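Local atomic coordinates of Serine/threonine protein kinase (Mycobacterium tuberculosis, PDB entry 4ESQ), a protein that probably transfers phosphate from ATP to serine and threonine residues of proteins as a membrane receptor kinase, represented here by its extracellular sensor domain. Residues T142-Q147 against E154-M159; N112-T117 against A132-S137; A22-S27 against H84-A89; G66-N71 against A92-D97. All blocks are in the same frame, centred on the assembly; numbering follows the deposited sequence.

Contact 1. Residues T142-Q147 against E154-M159; sequences TVIDTQ and ECQRAM
Val143 with Arg157, and Asp145 with Cys155, each exchange a pair of N-H...O bonds, holding the two arms of an antiparallel beta hairpin 4.6 Å apart, axis to axis, with their directions at 161°. The hairpin lies in the middle of the domain's sheet, and side chains leave its two faces in alternation. On the face carrying Thr142, Ile144 and Thr146, the contact runs from apolar to polar. Thr142 CG2 meets the methyl of Ala158 at 3.7 Å. Next, Ile144 CG1 lies 3.8 Å from Gln156 CG, the aliphatic parts of both chains crossing at a slant. Thr146 and Glu154 run side by side in the same direction, and the threonine hydroxyl donates to the anti lone pair of the carboxylate; this bond, OG1 to OE2, measures 2.5 Å, very short, so its exact length is doubtful. On the opposite face lie Val143, Asp145, Cys155 and Arg157. With CG wedged between backbone N and carbonyl carbon (chi1 41°), buried Asp145 has OD1 2.9 Å from Cys155 O, a close approach of two acceptors and not a hydrogen bond. Arg157 bends away from this carboxylate, taking its guanidinium to Asp168 and the carbonyls of Gly52 and Val169, while Cys155 is disulfide-bonded to Cys172. Gln156 has CG anti to its backbone N and an extended chain, its amide joined to Asn178 and the Gly181 N. Its NE2 also donates to a water, 3.2 Å away, which lies 2.8 Å from Thr142 OG1.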
loop_
_atom_site.group_PDB
_atom_site.type_symbol
_atom_site.label_atom_id
_atom_site.label_comp_id
_atom_site.label_asym_id
_atom_site.label_seq_id
_atom_site.Cartn_x
_atom_site.Cartn_y
_atom_site.Cartn_z
ATOM N N THR A 142 -3.880 -7.193 -5.774
ATOM C CA THR A 142 -3.050 -6.150 -6.365
ATOM C C THR A 142 -3.821 -5.455 -7.476
ATOM O O THR A 142 -4.734 -6.030 -8.070
ATOM C CB THR A 142 -1.733 -6.692 -6.971
ATOM O OG1 THR A 142 -2.029 -7.566 -8.067
ATOM C CG2 THR A 142 -0.907 -7.438 -5.923
ATOM N N VAL A 143 -3.445 -4.220 -7.759
ATOM C CA VAL A 143 -4.003 -3.510 -8.902
ATOM C C VAL A 143 -3.017 -2.439 -9.323
ATOM O O VAL A 143 -2.369 -1.823 -8.476
ATOM C CB VAL A 143 -5.405 -2.891 -8.597
ATOM C CG1 VAL A 143 -5.296 -1.783 -7.552
ATOM C CG2 VAL A 143 -6.054 -2.354 -9.883
ATOM N N ILE A 144 -2.884 -2.241 -10.632
ATOM C CA ILE A 144 -2.015 -1.199 -11.161
ATOM C C ILE A 144 -2.843 0.006 -11.590
ATOM O O ILE A 144 -3.863 -0.138 -12.258
ATOM C CB ILE A 144 -1.178 -1.734 -12.339
ATOM C CG1 ILE A 144 -0.166 -2.761 -11.829
ATOM C CG2 ILE A 144 -0.449 -0.605 -13.040
ATOM C CD1 ILE A 144 0.517 -3.513 -12.939
ATOM N N ASP A 145 -2.427 1.195 -11.170
ATOM C CA ASP A 145 -3.094 2.409 -11.623
ATOM C C ASP A 145 -2.108 3.284 -12.378
ATOM O O ASP A 145 -0.927 3.326 -12.059
ATOM C CB ASP A 145 -3.733 3.168 -10.466
ATOM C CG ASP A 145 -2.871 3.184 -9.244
ATOM O OD1 ASP A 145 -1.652 3.406 -9.394
ATOM O OD2 ASP A 145 -3.404 2.955 -8.135
ATOM N N THR A 146 -2.605 3.973 -13.387
ATOM C CA THR A 146 -1.740 4.685 -14.316
ATOM C C THR A 146 -2.139 6.145 -14.344
ATOM O O THR A 146 -3.310 6.461 -14.562
ATOM C CB THR A 146 -1.886 4.093 -15.726
ATOM O OG1 THR A 146 -1.575 2.691 -15.688
ATOM C CG2 THR A 146 -0.974 4.807 -16.715
ATOM N N GLN A 147 -1.180 7.036 -14.110
ATOM C CA GLN A 147 -1.481 8.463 -14.101
ATOM C C GLN A 147 -1.564 8.990 -15.530
ATOM O O GLN A 147 -0.714 8.683 -16.359
ATOM C CB GLN A 147 -0.440 9.261 -13.304
ATOM C CG GLN A 147 -0.681 10.775 -13.376
ATOM C CD GLN A 147 0.171 11.595 -12.412
ATOM O OE1 GLN A 147 1.269 11.199 -12.037
ATOM N NE2 GLN A 147 -0.349 12.748 -12.005
ATOM N N GLU A 154 3.273 5.066 -13.112
ATOM C CA GLU A 154 2.245 4.137 -12.654
ATOM C C GLU A 154 2.508 3.716 -11.226
ATOM O O GLU A 154 3.607 3.897 -10.727
ATOM C CB GLU A 154 2.215 2.890 -13.541
ATOM C CG GLU A 154 1.767 3.147 -14.964
ATOM C CD GLU A 154 1.710 1.874 -15.787
ATOM O OE1 GLU A 154 2.778 1.252 -15.992
ATOM O OE2 GLU A 154 0.601 1.498 -16.227
ATOM N N CYS A 155 1.490 3.169 -10.567
ATOM C CA CYS A 155 1.671 2.599 -9.231
ATOM C C CYS A 155 1.027 1.234 -9.193
ATOM O O CYS A 155 -0.014 1.020 -9.805
ATOM C CB CYS A 155 1.030 3.476 -8.160
ATOM S SG CYS A 155 1.757 5.108 -7.965
ATOM N N GLN A 156 1.646 0.298 -8.483
ATOM C CA GLN A 156 0.938 -0.929 -8.143
ATOM C C GLN A 156 0.591 -0.917 -6.666
ATOM O O GLN A 156 1.452 -0.660 -5.812
ATOM C CB GLN A 156 1.748 -2.183 -8.463
ATOM C CG GLN A 156 0.932 -3.468 -8.251
ATOM C CD GLN A 156 1.773 -4.730 -8.286
ATOM O OE1 GLN A 156 2.885 -4.753 -7.766
ATOM N NE2 GLN A 156 1.237 -5.792 -8.896
ATOM N N ARG A 157 -0.684 -1.160 -6.374
ATOM C CA ARG A 157 -1.137 -1.351 -5.002
ATOM C C ARG A 157 -1.117 -2.845 -4.697
ATOM O O ARG A 157 -1.486 -3.666 -5.542
ATOM C CB ARG A 157 -2.561 -0.807 -4.821
ATOM C CG ARG A 157 -2.669 0.721 -4.837
ATOM C CD ARG A 157 -2.229 1.334 -3.518
ATOM N NE ARG A 157 -3.221 1.198 -2.449
ATOM C CZ ARG A 157 -3.086 0.407 -1.390
ATOM N NH1 ARG A 157 -1.999 -0.359 -1.257
ATOM N NH2 ARG A 157 -4.038 0.372 -0.461
ATOM N N ALA A 158 -0.680 -3.208 -3.497
ATOM C CA ALA A 158 -0.791 -4.597 -3.065
ATOM C C ALA A 158 -1.232 -4.623 -1.617
ATOM O O ALA A 158 -0.755 -3.836 -0.798
ATOM C CB ALA A 158 0.530 -5.325 -3.221
ATOM N N MET A 159 -2.150 -5.527 -1.305
ATOM C CA MET A 159 -2.554 -5.731 0.078
ATOM C C MET A 159 -2.600 -7.215 0.353
ATOM O O MET A 159 -3.050 -7.998 -0.485
ATOM C CB MET A 159 -3.928 -5.111 0.355
ATOM C CG MET A 159 -4.427 -5.334 1.781
ATOM S SD MET A 159 -6.000 -4.501 2.107
ATOM C CE MET A 159 -5.494 -2.785 2.001
HETATM O O HOH W 1 -1.550 -5.979 -10.375
#

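Contact 2. Residues N112-T117 against A132-S137; sequences NCAGKT and ADVKGS
Gly115 and Ala132 supply the one hydrogen bond that joins these two surface loops, the first leading from helix 96-111 into strand 117-122 and the second from strand 125-131 into strand 141-147. Gly115 N donates to Ala132 O at 3.2 Å. The bond is bent, with 146° at the hydrogen, and its donor stands well above the carbonyl plane, 61° out of it. The same oxygen receives a CA-H...O contact from Ala114 CA at 3.4 Å, and Ala114 CB lies almost as near, so one carbonyl gathers a peptide N-H and the alanine beside it. Apolar contact is slight: Ala114 CB reaches Val134 CG2 at 4.2 Å. Asp133 OD1 also lies 4.0 Å from Ala114 CB; the CB of this aspartate points away, while its carboxylate comes back to the turn. Within 112-117, a type II beta turn from Cys113 to Lys116 presents the donor; its third position is Gly115, with the positive phi such turns require there, and the closing bond, Lys116 N to Cys113 O, is weak. Lys116, its chain extended beyond CG, reaches back to donate from NZ to Asn112 O, in the carbonyl plane, at 3.0 Å. That carbonyl lies near the C-terminal end of helix 96-111, where the ammonium would probably offset partial negative charge. One bent backbone bond with little apolar contact implies a light link; the Cys113-Cys50 disulfide and backbone bonds to strands probably hold each loop separately.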
loop_
_atom_site.group_PDB
_atom_site.type_symbol
_atom_site.label_atom_id
_atom_site.label_comp_id
_atom_site.label_asym_id
_atom_site.label_seq_id
_atom_site.Cartn_x
_atom_site.Cartn_y
_atom_site.Cartn_z
ATOM N N ASN A 112 -14.686 -2.724 -7.670
ATOM C CA ASN A 112 -15.580 -1.715 -8.222
ATOM C C ASN A 112 -14.820 -0.538 -8.828
ATOM O O ASN A 112 -15.417 0.334 -9.472
ATOM C CB ASN A 112 -16.558 -1.219 -7.153
ATOM C CG ASN A 112 -17.609 -2.256 -6.801
ATOM O OD1 ASN A 112 -18.077 -3.004 -7.665
ATOM N ND2 ASN A 112 -17.990 -2.301 -5.531
ATOM N N CYS A 113 -13.506 -0.510 -8.611
ATOM C CA CYS A 113 -12.651 0.506 -9.214
ATOM C C CYS A 113 -11.973 -0.006 -10.481
ATOM O O CYS A 113 -11.553 0.786 -11.328
ATOM C CB CYS A 113 -11.591 0.966 -8.208
ATOM S SG CYS A 113 -12.309 1.606 -6.684
ATOM N N ALA A 114 -11.873 -1.330 -10.602
ATOM C CA ALA A 114 -11.158 -1.966 -11.710
ATOM C C ALA A 114 -11.655 -1.506 -13.074
ATOM O O ALA A 114 -12.858 -1.415 -13.302
ATOM C CB ALA A 114 -11.272 -3.480 -11.607
ATOM N N GLY A 115 -10.725 -1.224 -13.979
ATOM C CA GLY A 115 -11.080 -0.862 -15.340
ATOM C C GLY A 115 -11.750 0.497 -15.483
ATOM O O GLY A 115 -12.422 0.757 -16.480
ATOM N N LYS A 116 -11.547 1.365 -14.496
ATOM C CA LYS A 116 -12.133 2.707 -14.511
ATOM C C LYS A 116 -11.085 3.801 -14.338
ATOM O O LYS A 116 -10.030 3.585 -13.748
ATOM C CB LYS A 116 -13.187 2.846 -13.409
ATOM C CG LYS A 116 -14.349 1.880 -13.522
ATOM C CD LYS A 116 -15.344 2.101 -12.389
ATOM C CE LYS A 116 -16.471 1.086 -12.424
ATOM N NZ LYS A 116 -17.462 1.372 -11.351
ATOM N N THR A 117 -11.378 4.984 -14.871
ATOM C CA THR A 117 -10.568 6.156 -14.592
ATOM C C THR A 117 -11.273 6.992 -13.525
ATOM O O THR A 117 -12.481 7.195 -13.597
ATOM C CB THR A 117 -10.336 7.004 -15.860
ATOM O OG1 THR A 117 -9.726 6.198 -16.875
ATOM C CG2 THR A 117 -9.424 8.190 -15.553
ATOM N N ALA A 132 -6.221 -0.808 -13.713
ATOM C CA ALA A 132 -6.293 -2.056 -14.464
ATOM C C ALA A 132 -7.250 -2.998 -13.739
ATOM O O ALA A 132 -8.047 -2.563 -12.903
ATOM C CB ALA A 132 -4.908 -2.671 -14.586
ATOM N N ASP A 133 -7.185 -4.288 -14.041
ATOM C CA ASP A 133 -8.006 -5.242 -13.305
ATOM C C ASP A 133 -7.325 -5.658 -11.998
ATOM O O ASP A 133 -6.105 -5.593 -11.865
ATOM C CB ASP A 133 -8.351 -6.466 -14.160
ATOM C CG ASP A 133 -9.517 -6.210 -15.108
ATOM O OD1 ASP A 133 -10.147 -5.131 -15.020
ATOM O OD2 ASP A 133 -9.816 -7.095 -15.936
ATOM N N VAL A 134 -8.129 -6.051 -11.020
ATOM C CA VAL A 134 -7.594 -6.533 -9.762
ATOM C C VAL A 134 -7.017 -7.926 -9.965
ATOM O O VAL A 134 -7.661 -8.805 -10.547
ATOM C CB VAL A 134 -8.674 -6.577 -8.657
ATOM C CG1 VAL A 134 -8.119 -7.236 -7.408
ATOM C CG2 VAL A 134 -9.171 -5.175 -8.341
ATOM N N LYS A 135 -5.786 -8.113 -9.509
ATOM C CA LYS A 135 -5.105 -9.393 -9.654
ATOM C C LYS A 135 -4.679 -9.936 -8.305
ATOM O O LYS A 135 -5.140 -9.465 -7.261
ATOM C CB LYS A 135 -3.899 -9.263 -10.587
ATOM C CG LYS A 135 -4.291 -8.951 -12.021
ATOM C CD LYS A 135 -3.078 -8.911 -12.939
ATOM C CE LYS A 135 -3.512 -8.806 -14.391
ATOM N NZ LYS A 135 -2.339 -8.762 -15.308
ATOM N N GLY A 136 -3.799 -10.930 -8.334
ATOM C CA GLY A 136 -3.340 -11.572 -7.118
ATOM C C GLY A 136 -4.111 -12.848 -6.835
ATOM O O GLY A 136 -5.146 -13.112 -7.445
ATOM N N SER A 137 -3.598 -13.633 -5.895
ATOM C CA SER A 137 -4.238 -14.872 -5.462
ATOM C C SER A 137 -4.348 -14.821 -3.939
ATOM O O SER A 137 -3.481 -14.258 -3.275
ATOM C CB SER A 137 -3.412 -16.077 -5.915
ATOM O OG SER A 137 -3.990 -17.303 -5.507
#

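Contact 3. Residues A22-S27 against H84-A89; sequences AVMGSS and HWVNQA
Met24 covers both His84 and Val86 where the end of helix 17-24 comes down on strand 84-92. This is the tight part of the contact. Met24 CG lies 3.6 Å from Val86 CG2, and SD is hardly farther from that same methyl. The thioether bends at chi2 and again at chi3 (-69°), a fold that carries CE back to 4.1 Å from His84 CD2, and the two side chains slide past one another in opposite directions. The methionine carbonyl comes closer still: Met24 O sits over one face of the imidazole, 3.1 Å from His84 NE2. The angle is too poor for a hydrogen bond, and the oxygen simply packs over the ring face, where it might stabilise positive charge if the ring carried one. Farther out the contact thins. Gly25, exposed and with positive phi, ends the helical run and turns the chain past the ring, its carbonyl oxygen 3.9 Å from His84 CE1. Ser26 follows with CB 3.8 Å from His84 ND1, approaching the ring obliquely. Ser26 and His84 do not bond directly; Glu77 OE2 links them instead, hydrogen-bonded both to His84 ND1 and to Ser26 OG. Met24 is also met by Gln179 of helix 179-192. A short helix ended by glycine and laid, beside a longer helix, against an antiparallel sheet is the layered alpha/beta architecture of this PknH-like extracellular domain, which is grouped with the Mog1p/PsbP-like folds.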
loop_
_atom_site.group_PDB
_atom_site.type_symbol
_atom_site.label_atom_id
_atom_site.label_comp_id
_atom_site.label_asym_id
_atom_site.label_seq_id
_atom_site.Cartn_x
_atom_site.Cartn_y
_atom_site.Cartn_z
ATOM N N ALA A 22 16.457 -3.194 -3.900
ATOM C CA ALA A 22 16.573 -4.410 -4.695
ATOM C C ALA A 22 15.295 -4.702 -5.470
ATOM O O ALA A 22 15.344 -5.103 -6.632
ATOM C CB ALA A 22 16.941 -5.598 -3.800
ATOM N N VAL A 23 14.147 -4.504 -4.835
ATOM C CA VAL A 23 12.888 -4.760 -5.523
ATOM C C VAL A 23 12.686 -3.732 -6.634
ATOM O O VAL A 23 12.278 -4.074 -7.752
ATOM C CB VAL A 23 11.681 -4.751 -4.556
ATOM C CG1 VAL A 23 10.357 -4.694 -5.341
ATOM C CG2 VAL A 23 11.719 -5.970 -3.641
ATOM N N MET A 24 13.000 -2.478 -6.337
ATOM C CA MET A 24 12.666 -1.380 -7.241
ATOM C C MET A 24 13.677 -1.173 -8.372
ATOM O O MET A 24 13.401 -0.443 -9.324
ATOM C CB MET A 24 12.480 -0.063 -6.470
ATOM C CG MET A 24 11.277 -0.035 -5.518
ATOM S SD MET A 24 9.728 -0.639 -6.236
ATOM C CE MET A 24 9.384 0.655 -7.420
ATOM N N GLY A 25 14.843 -1.804 -8.271
ATOM C CA GLY A 25 15.862 -1.605 -9.284
ATOM C C GLY A 25 16.634 -0.316 -9.078
ATOM O O GLY A 25 17.027 0.351 -10.037
ATOM N N SER A 26 16.854 0.034 -7.816
ATOM C CA SER A 26 17.570 1.254 -7.456
ATOM C C SER A 26 18.746 0.932 -6.543
ATOM O O SER A 26 18.862 -0.182 -6.043
ATOM C CB SER A 26 16.612 2.219 -6.744
ATOM O OG SER A 26 17.245 3.441 -6.412
ATOM N N SER A 27 19.615 1.915 -6.325
ATOM C CA SER A 27 20.695 1.797 -5.352
ATOM C C SER A 27 20.735 3.024 -4.448
ATOM O O SER A 27 21.687 3.203 -3.690
ATOM C CB SER A 27 22.056 1.678 -6.061
ATOM O OG SER A 27 22.204 0.426 -6.710
ATOM N N HIS A 84 11.714 6.192 -8.554
ATOM C CA HIS A 84 10.967 5.164 -7.827
ATOM C C HIS A 84 10.423 5.724 -6.516
ATOM O O HIS A 84 11.039 6.593 -5.901
ATOM C CB HIS A 84 11.875 3.976 -7.513
ATOM C CG HIS A 84 12.567 3.410 -8.713
ATOM N ND1 HIS A 84 13.883 3.690 -9.012
ATOM C CD2 HIS A 84 12.125 2.590 -9.695
ATOM C CE1 HIS A 84 14.226 3.055 -10.119
ATOM N NE2 HIS A 84 13.174 2.385 -10.558
ATOM N N TRP A 85 9.279 5.210 -6.076
ATOM C CA TRP A 85 8.655 5.690 -4.848
ATOM C C TRP A 85 7.883 4.540 -4.225
ATOM O O TRP A 85 7.105 3.879 -4.913
ATOM C CB TRP A 85 7.702 6.836 -5.189
ATOM C CG TRP A 85 7.088 7.568 -4.035
ATOM C CD1 TRP A 85 7.569 8.699 -3.423
ATOM C CD2 TRP A 85 5.855 7.253 -3.377
ATOM N NE1 TRP A 85 6.711 9.095 -2.417
ATOM C CE2 TRP A 85 5.652 8.223 -2.374
ATOM C CE3 TRP A 85 4.903 6.238 -3.537
ATOM C CZ2 TRP A 85 4.541 8.203 -1.523
ATOM C CZ3 TRP A 85 3.794 6.231 -2.701
ATOM C CH2 TRP A 85 3.629 7.204 -1.703
ATOM N N VAL A 86 8.107 4.284 -2.936
ATOM C CA VAL A 86 7.428 3.180 -2.270
ATOM C C VAL A 86 6.835 3.641 -0.959
ATOM O O VAL A 86 7.510 4.301 -0.171
ATOM C CB VAL A 86 8.395 2.013 -1.989
ATOM C CG1 VAL A 86 7.799 1.034 -0.952
ATOM C CG2 VAL A 86 8.766 1.310 -3.288
ATOM N N ASN A 87 5.574 3.292 -0.729
ATOM C CA ASN A 87 4.941 3.478 0.568
ATOM C C ASN A 87 4.584 2.075 1.052
ATOM O O ASN A 87 3.763 1.390 0.430
ATOM C CB ASN A 87 3.680 4.338 0.444
ATOM C CG ASN A 87 3.080 4.737 1.805
ATOM O OD1 ASN A 87 3.468 4.229 2.855
ATOM N ND2 ASN A 87 2.124 5.657 1.773
ATOM N N GLN A 88 5.234 1.638 2.126
ATOM C CA GLN A 88 4.975 0.319 2.693
ATOM C C GLN A 88 4.480 0.483 4.111
ATOM O O GLN A 88 5.029 1.267 4.875
ATOM C CB GLN A 88 6.237 -0.556 2.679
ATOM C CG GLN A 88 7.488 0.152 3.175
ATOM C CD GLN A 88 8.620 -0.817 3.502
ATOM O OE1 GLN A 88 8.403 -2.011 3.701
ATOM N NE2 GLN A 88 9.826 -0.292 3.590
ATOM N N ALA A 89 3.432 -0.252 4.458
ATOM C CA ALA A 89 2.872 -0.162 5.797
ATOM C C ALA A 89 2.349 -1.507 6.263
ATOM O O ALA A 89 1.903 -2.330 5.458
ATOM C CB ALA A 89 1.753 0.861 5.828
#

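Contact 4. Residues G66-N71 against A92-D97; sequences GYTAIN and AFPTAD
Thr68 and Ala92 meet where strand 84-92 gives way to the loop before helix 96-111. The threonine N-H donates to Ala92 O at 2.8 Å and is nearly straight, 173° at the hydrogen. One residue on, Ala92 N returns a bond to Ala69 O, making Ala69 and Ala92 an antiparallel hydrogen-bonded pair at the strand ends. Followed outward, the Thr68 side chain begins with CB 4.1 Å from Ala92 O. Its hydroxyl, turned between the backbone N and the carbonyl carbon (chi1 59°), makes a second, weak bond to that carbonyl, OG1 to Ala92 O 3.3 Å, and lies 3.6 Å from Ala92 CB. The other branch, CG2, ends against the pyrrolidine of Pro94, at 3.9 Å from both CG and CD. Ala92 O is therefore gripped twice by one residue, by its peptide and, less firmly, by its hydroxyl. Beside this, Tyr67 CB stands over one face of the Phe93 ring, 4.0 Å from the centroid and 21° off the normal, a CH-pi contact. The end of the tyrosine side chain leads away; elsewhere that side chain touches Met38 and Val91. Gly66, with a positive phi, brings its carbonyl oxygen to 3.2 Å from Pro94 CD. Beyond the proline, Thr95 is the N-cap of helix 96-111, its OG1 bonded to Lys98 N. Phe93 also packs on Lys98, Ala99 and Phe102, its ring linking the paired ends of strands 69-76 and 84-92 to the first turns of helix 96-111.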
loop_
_atom_site.group_PDB
_atom_site.type_symbol
_atom_site.label_atom_id
_atom_site.label_comp_id
_atom_site.label_asym_id
_atom_site.label_seq_id
_atom_site.Cartn_x
_atom_site.Cartn_y
_atom_site.Cartn_z
ATOM N N GLY A 66 -11.241 -1.511 13.389
ATOM C CA GLY A 66 -10.721 -2.174 14.572
ATOM C C GLY A 66 -9.205 -2.272 14.647
ATOM O O GLY A 66 -8.664 -2.879 15.579
ATOM N N TYR A 67 -8.509 -1.659 13.691
ATOM C CA TYR A 67 -7.053 -1.695 13.710
ATOM C C TYR A 67 -6.540 -1.060 15.004
ATOM O O TYR A 67 -7.174 -0.166 15.559
ATOM C CB TYR A 67 -6.465 -0.976 12.495
ATOM C CG TYR A 67 -6.431 0.530 12.620
ATOM C CD1 TYR A 67 -7.521 1.303 12.238
ATOM C CD2 TYR A 67 -5.301 1.181 13.107
ATOM C CE1 TYR A 67 -7.495 2.687 12.356
ATOM C CE2 TYR A 67 -5.265 2.569 13.225
ATOM C CZ TYR A 67 -6.371 3.311 12.850
ATOM O OH TYR A 67 -6.358 4.689 12.947
ATOM N N THR A 68 -5.394 -1.525 15.481
ATOM C CA THR A 68 -4.855 -1.021 16.741
ATOM C C THR A 68 -3.602 -0.174 16.556
ATOM O O THR A 68 -3.285 0.677 17.399
ATOM C CB THR A 68 -4.570 -2.175 17.704
ATOM O OG1 THR A 68 -3.631 -3.076 17.105
ATOM C CG2 THR A 68 -5.864 -2.928 18.000
ATOM N N ALA A 69 -2.883 -0.402 15.459
ATOM C CA ALA A 69 -1.633 0.307 15.231
ATOM C C ALA A 69 -1.219 0.199 13.773
ATOM O O ALA A 69 -1.583 -0.747 13.091
ATOM C CB ALA A 69 -0.534 -0.238 16.135
ATOM N N ILE A 70 -0.469 1.187 13.305
ATOM C CA ILE A 70 0.062 1.176 11.940
ATOM C C ILE A 70 1.519 1.630 11.964
ATOM O O ILE A 70 1.886 2.549 12.707
ATOM C CB ILE A 70 -0.805 2.066 10.988
ATOM C CG1 ILE A 70 -0.203 2.167 9.574
ATOM C CG2 ILE A 70 -1.024 3.452 11.590
ATOM C CD1 ILE A 70 0.785 3.335 9.373
ATOM N N ASN A 71 2.357 0.971 11.172
ATOM C CA ASN A 71 3.734 1.415 11.006
ATOM C C ASN A 71 4.111 1.390 9.538
ATOM O O ASN A 71 3.913 0.382 8.854
ATOM C CB ASN A 71 4.701 0.552 11.827
ATOM C CG ASN A 71 6.058 1.221 12.041
ATOM O OD1 ASN A 71 6.995 1.024 11.266
ATOM N ND2 ASN A 71 6.170 2.007 13.112
ATOM N N ALA A 92 -1.723 -3.539 12.480
ATOM C CA ALA A 92 -2.071 -4.582 13.444
ATOM C C ALA A 92 -3.551 -4.529 13.771
ATOM O O ALA A 92 -4.130 -3.452 13.882
ATOM C CB ALA A 92 -1.257 -4.431 14.716
ATOM N N PHE A 93 -4.144 -5.708 13.926
ATOM C CA PHE A 93 -5.523 -5.855 14.365
ATOM C C PHE A 93 -5.514 -6.776 15.577
ATOM O O PHE A 93 -4.537 -7.464 15.818
ATOM C CB PHE A 93 -6.362 -6.475 13.252
ATOM C CG PHE A 93 -6.635 -5.538 12.112
ATOM C CD1 PHE A 93 -5.685 -5.325 11.123
ATOM C CD2 PHE A 93 -7.849 -4.876 12.032
ATOM C CE1 PHE A 93 -5.943 -4.459 10.069
ATOM C CE2 PHE A 93 -8.114 -4.007 10.987
ATOM C CZ PHE A 93 -7.153 -3.798 9.999
ATOM N N PRO A 94 -6.603 -6.784 16.352
ATOM C CA PRO A 94 -6.624 -7.623 17.555
ATOM C C PRO A 94 -6.563 -9.112 17.231
ATOM O O PRO A 94 -5.979 -9.884 17.990
ATOM C CB PRO A 94 -7.963 -7.277 18.204
ATOM C CG PRO A 94 -8.317 -5.940 17.664
ATOM C CD PRO A 94 -7.756 -5.876 16.278
ATOM N N THR A 95 -7.148 -9.497 16.102
ATOM C CA THR A 95 -7.228 -10.896 15.701
ATOM C C THR A 95 -7.011 -11.044 14.207
ATOM O O THR A 95 -7.157 -10.084 13.448
ATOM C CB THR A 95 -8.616 -11.470 15.998
ATOM O OG1 THR A 95 -9.600 -10.708 15.287
ATOM C CG2 THR A 95 -8.920 -11.401 17.500
ATOM N N ALA A 96 -6.667 -12.260 13.798
ATOM C CA ALA A 96 -6.616 -12.630 12.390
ATOM C C ALA A 96 -7.954 -12.365 11.702
ATOM O O ALA A 96 -7.987 -11.856 10.591
ATOM C CB ALA A 96 -6.225 -14.092 12.247
ATOM N N ASP A 97 -9.055 -12.705 12.368
ATOM C CA ASP A 97 -10.388 -12.501 11.804
ATOM C C ASP A 97 -10.633 -11.061 11.340
ATOM O O ASP A 97 -11.139 -10.831 10.239
ATOM C CB ASP A 97 -11.470 -12.910 12.807
ATOM C CG ASP A 97 -11.508 -14.405 13.042
ATOM O OD1 ASP A 97 -10.778 -15.132 12.334
ATOM O OD2 ASP A 97 -12.271 -14.853 13.923
#

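In the fold
Contacts 1, 3 and 4 reach one antiparallel sheet, in which strand 165-173 separates strand 84-92 of contact 3 from strand 154-162 of contact 1. Contact 2 adjoins contact 1 directly: Thr142 O lies 2.7 Å from Lys135 N and Ile144 O 2.9 Å from Ala132 N, both probable hydrogen bonds, so the loop 132-137 runs beside strand 141-147 through backbone bonds. Contacts 3 and 4 share neighbouring strands and touch at Ala89 CB and Asn71 O, 3.7 Å apart, although their centres are about 25 Å apart. Contacts 1 and 4 lie on opposite sides of the chain's centre. Terbium ions are bound about 11 Å from the Cys155 side chain and 13 Å from that of His84.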